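Local coordinates for Low molecular weight phosphotyrosine protein phosphatase 1 (Drosophila melanogaster, PDB 7CUY) that probably removes phosphate by hydrolysis from tyrosine-phosphorylated proteins and from small aryl and acyl phosphates, as a low molecular weight protein tyrosine phosphatase, at residues D38-G44 / H68-I73. Residues are numbered along the deposited sequence; the frame is centred on the assembly and turned at random.
Sequences DSAAIGG and HIVRQI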
ATOM      1  N   ASP A  38      -2.776  -0.543   7.515  1.00 21.13           N
ATOM      2  CA  ASP A  38      -4.019  -1.090   6.983  1.00 18.13           C
ATOM      3  C   ASP A  38      -3.968  -0.878   5.478  1.00 18.82           C
ATOM      4  O   ASP A  38      -3.055  -0.214   4.974  1.00 20.52           O
ATOM      5  CB  ASP A  38      -5.225  -0.414   7.643  1.00 15.73           C
ATOM      6  CG  ASP A  38      -6.563  -1.136   7.375  1.00 25.44           C
ATOM      7  OD1 ASP A  38      -6.575  -2.356   7.089  1.00 22.28           O
ATOM      8  OD2 ASP A  38      -7.625  -0.464   7.491  1.00 25.36           O
ATOM      9  N   SER A  39      -4.915  -1.460   4.740  1.00 14.38           N
ATOM     10  CA  SER A  39      -5.021  -1.151   3.315  1.00 20.43           C
ATOM     11  C   SER A  39      -6.492  -1.112   2.907  1.00 20.62           C
ATOM     12  O   SER A  39      -7.349  -1.665   3.596  1.00 20.51           O
ATOM     13  CB  SER A  39      -4.242  -2.155   2.444  1.00 17.29           C
ATOM     14  OG  SER A  39      -4.789  -3.460   2.554  1.00 19.84           O
ATOM     15  N   ALA A  40      -6.792  -0.433   1.797  1.00 15.40           N
ATOM     16  CA  ALA A  40      -8.173  -0.411   1.316  1.00 19.65           C
ATOM     17  C   ALA A  40      -8.213  -0.043  -0.166  1.00 20.03           C
ATOM     18  O   ALA A  40      -7.194   0.308  -0.772  1.00 17.69           O
ATOM     19  CB  ALA A  40      -9.038   0.548   2.143  1.00 17.54           C
ATOM     20  N   ALA A  41      -9.426  -0.102  -0.730  1.00 18.68           N
ATOM     21  CA  ALA A  41      -9.675   0.002  -2.165  1.00 21.25           C
ATOM     22  C   ALA A  41     -10.386   1.304  -2.503  1.00 22.91           C
ATOM     23  O   ALA A  41     -11.263   1.742  -1.750  1.00 19.75           O
ATOM     24  CB  ALA A  41     -10.543  -1.163  -2.657  1.00 20.63           C
ATOM     25  N   ILE A  42      -9.999   1.918  -3.636  1.00 21.29           N
ATOM     26  CA  ILE A  42     -10.817   2.975  -4.244  1.00 23.37           C
ATOM     27  C   ILE A  42     -12.169   2.404  -4.654  1.00 23.14           C
ATOM     28  O   ILE A  42     -13.225   2.881  -4.220  1.00 24.68           O
ATOM     29  CB  ILE A  42     -10.111   3.614  -5.463  1.00 21.97           C
ATOM     30  CG1 ILE A  42      -8.759   4.258  -5.122  1.00 20.39           C
ATOM     31  CG2 ILE A  42     -11.020   4.674  -6.143  1.00 22.89           C
ATOM     32  CD1 ILE A  42      -8.847   5.488  -4.256  1.00 20.85           C
ATOM     33  N   GLY A  43     -12.151   1.362  -5.513  1.00 20.05           N
ATOM     34  CA  GLY A  43     -13.378   0.779  -6.025  1.00 24.00           C
ATOM     35  C   GLY A  43     -13.884  -0.411  -5.204  1.00 27.62           C
ATOM     36  O   GLY A  43     -13.143  -1.027  -4.428  1.00 21.82           O
ATOM     37  N   GLY A  44     -15.159  -0.747  -5.408  1.00 25.55           N
ATOM     38  CA  GLY A  44     -15.864  -1.688  -4.559  1.00 27.05           C
ATOM     39  C   GLY A  44     -16.032  -3.096  -5.081  1.00 26.60           C
ATOM     40  O   GLY A  44     -16.656  -3.914  -4.395  1.00 26.46           O
ATOM     41  N   HIS A  68      -5.699 -10.622   4.637  1.00 37.49           N
ATOM     42  CA  HIS A  68      -6.452  -9.387   4.606  1.00 34.94           C
ATOM     43  C   HIS A  68      -7.765  -9.597   3.851  1.00 32.09           C
ATOM     44  O   HIS A  68      -7.858 -10.416   2.931  1.00 33.46           O
ATOM     45  CB  HIS A  68      -5.552  -8.299   4.001  1.00 31.68           C
ATOM     46  CG  HIS A  68      -6.265  -7.260   3.202  1.00 34.01           C
ATOM     47  ND1 HIS A  68      -6.786  -6.111   3.767  1.00 33.65           N
ATOM     48  CD2 HIS A  68      -6.511  -7.177   1.870  1.00 32.46           C
ATOM     49  CE1 HIS A  68      -7.337  -5.374   2.816  1.00 28.20           C
ATOM     50  NE2 HIS A  68      -7.187  -6.001   1.658  1.00 28.82           N
ATOM     51  N   ILE A  69      -8.800  -8.887   4.288  1.00 29.94           N
ATOM     52  CA  ILE A  69     -10.098  -8.875   3.620  1.00 27.28           C
ATOM     53  C   ILE A  69     -10.294  -7.508   2.981  1.00 26.75           C
ATOM     54  O   ILE A  69     -10.149  -6.481   3.656  1.00 25.66           O
ATOM     55  CB  ILE A  69     -11.251  -9.167   4.595  1.00 30.23           C
ATOM     56  CG1 ILE A  69     -11.022 -10.480   5.349  1.00 35.63           C
ATOM     57  CG2 ILE A  69     -12.571  -9.231   3.832  1.00 27.61           C
ATOM     58  CD1 ILE A  69     -12.246 -10.956   6.103  1.00 35.71           C
ATOM     59  N   VAL A  70     -10.668  -7.497   1.699  1.00 23.85           N
ATOM     60  CA  VAL A  70     -10.822  -6.251   0.950  1.00 23.95           C
ATOM     61  C   VAL A  70     -11.926  -5.394   1.550  1.00 23.91           C
ATOM     62  O   VAL A  70     -13.081  -5.820   1.662  1.00 26.41           O
ATOM     63  CB  VAL A  70     -11.115  -6.539  -0.527  1.00 26.13           C
ATOM     64  CG1 VAL A  70     -11.428  -5.239  -1.265  1.00 23.61           C
ATOM     65  CG2 VAL A  70      -9.944  -7.266  -1.176  1.00 24.13           C
ATOM     66  N   ARG A  71     -11.586  -4.160   1.898  1.00 21.68           N
ATOM     67  CA  ARG A  71     -12.578  -3.152   2.217  1.00 21.06           C
ATOM     68  C   ARG A  71     -12.322  -1.922   1.360  1.00 23.91           C
ATOM     69  O   ARG A  71     -11.223  -1.723   0.815  1.00 21.06           O
ATOM     70  CB  ARG A  71     -12.562  -2.774   3.711  1.00 21.63           C
ATOM     71  CG  ARG A  71     -11.566  -1.675   4.069  1.00 22.12           C
ATOM     72  CD  ARG A  71     -11.715  -1.221   5.514  1.00 25.15           C
ATOM     73  NE  ARG A  71     -10.585  -0.411   5.974  1.00 26.43           N
ATOM     74  CZ  ARG A  71     -10.497   0.913   5.839  1.00 27.25           C
ATOM     75  NH1 ARG A  71     -11.475   1.605   5.253  1.00 23.94           N
ATOM     76  NH2 ARG A  71      -9.422   1.552   6.289  1.00 23.62           N
ATOM     77  N   GLN A  72     -13.353  -1.089   1.244  1.00 22.26           N
ATOM     78  CA  GLN A  72     -13.264   0.127   0.457  1.00 21.84           C
ATOM     79  C   GLN A  72     -12.916   1.303   1.358  1.00 24.06           C
ATOM     80  O   GLN A  72     -13.335   1.363   2.521  1.00 22.80           O
ATOM     81  CB  GLN A  72     -14.569   0.392  -0.290  1.00 22.57           C
ATOM     82  CG  GLN A  72     -14.383   1.218  -1.527  1.00 22.76           C
ATOM     83  CD  GLN A  72     -15.686   1.474  -2.232  1.00 28.38           C
ATOM     84  OE1 GLN A  72     -16.742   1.028  -1.777  1.00 23.34           O
ATOM     85  NE2 GLN A  72     -15.626   2.189  -3.352  1.00 24.18           N
ATOM     86  N   ILE A  73     -12.130   2.233   0.811  1.00 21.25           N
ATOM     87  CA  ILE A  73     -11.781   3.435   1.547  1.00 21.04           C
ATOM     88  C   ILE A  73     -13.058   4.191   1.913  1.00 26.13           C
ATOM     89  O   ILE A  73     -14.067   4.152   1.191  1.00 24.95           O
ATOM     90  CB  ILE A  73     -10.824   4.296   0.701  1.00 20.84           C
ATOM     91  CG1 ILE A  73     -10.277   5.492   1.489  1.00 20.46           C
ATOM     92  CG2 ILE A  73     -11.513   4.790  -0.572  1.00 23.47           C
ATOM     93  CD1 ILE A  73      -9.156   6.252   0.740  1.00 16.50           C
TER
HETATM   94  O   HOH W   1      -9.141  -3.369   6.496  1.00 29.62           O
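The carboxylate oxygen OD2 of D38 is gripped by two nitrogens of R71: NH2 makes the stronger bond at 3.0 Å, while the single N-H of NE is shared, weakly, between OD2 and a water that donates to D38 OD1. OD2 lies in the guanidinium plane but is met on its anti side, with the two flat groups 31° apart. Arginine suits this place because its long arm, extended from CG to NE, slants across the strand back toward D38, and NH1 has its own salt bridge to D77. A40 CB is 4.0 Å from R71 CZ, over the guanidinium face, a side chain small enough to let the arm cross.

Beyond it the backbones form a single bridge. A41 N donates to R71 O, and I73 N gives A41 O a short, nearly straight bond of 2.7 Å at 175°. Strand 35-41, outermost in the four-stranded parallel sheet (order 2-1-3-4) of the low molecular weight phosphatase fold, bonds to strand 3-9 on its inner side; the 68-73 loop takes up part of its outer edge. Q72 suits the strand's end: CG anti to the backbone N (chi1 -155°) and an extended chain carry its N-H donor NE2 to I42 O, 2.6 Å away and close to the amide plane.

S39 OG is 3.2 Å from H68 CE1, over one ring face near the rim. Stronger polar partners lie outside the two segments: the small serine's hydroxyl bonds to E20 and N12, and H68, besides its flat face, offers NE2 to N12.

A41 lies about 6 Å from C9, the probable nucleophile, between side chains. Backbone pairing, a hydrogen bond from the Q72 side-chain amide and a salt bridge therefore tie the 68-73 loop to the sheet edge beside the probable active site.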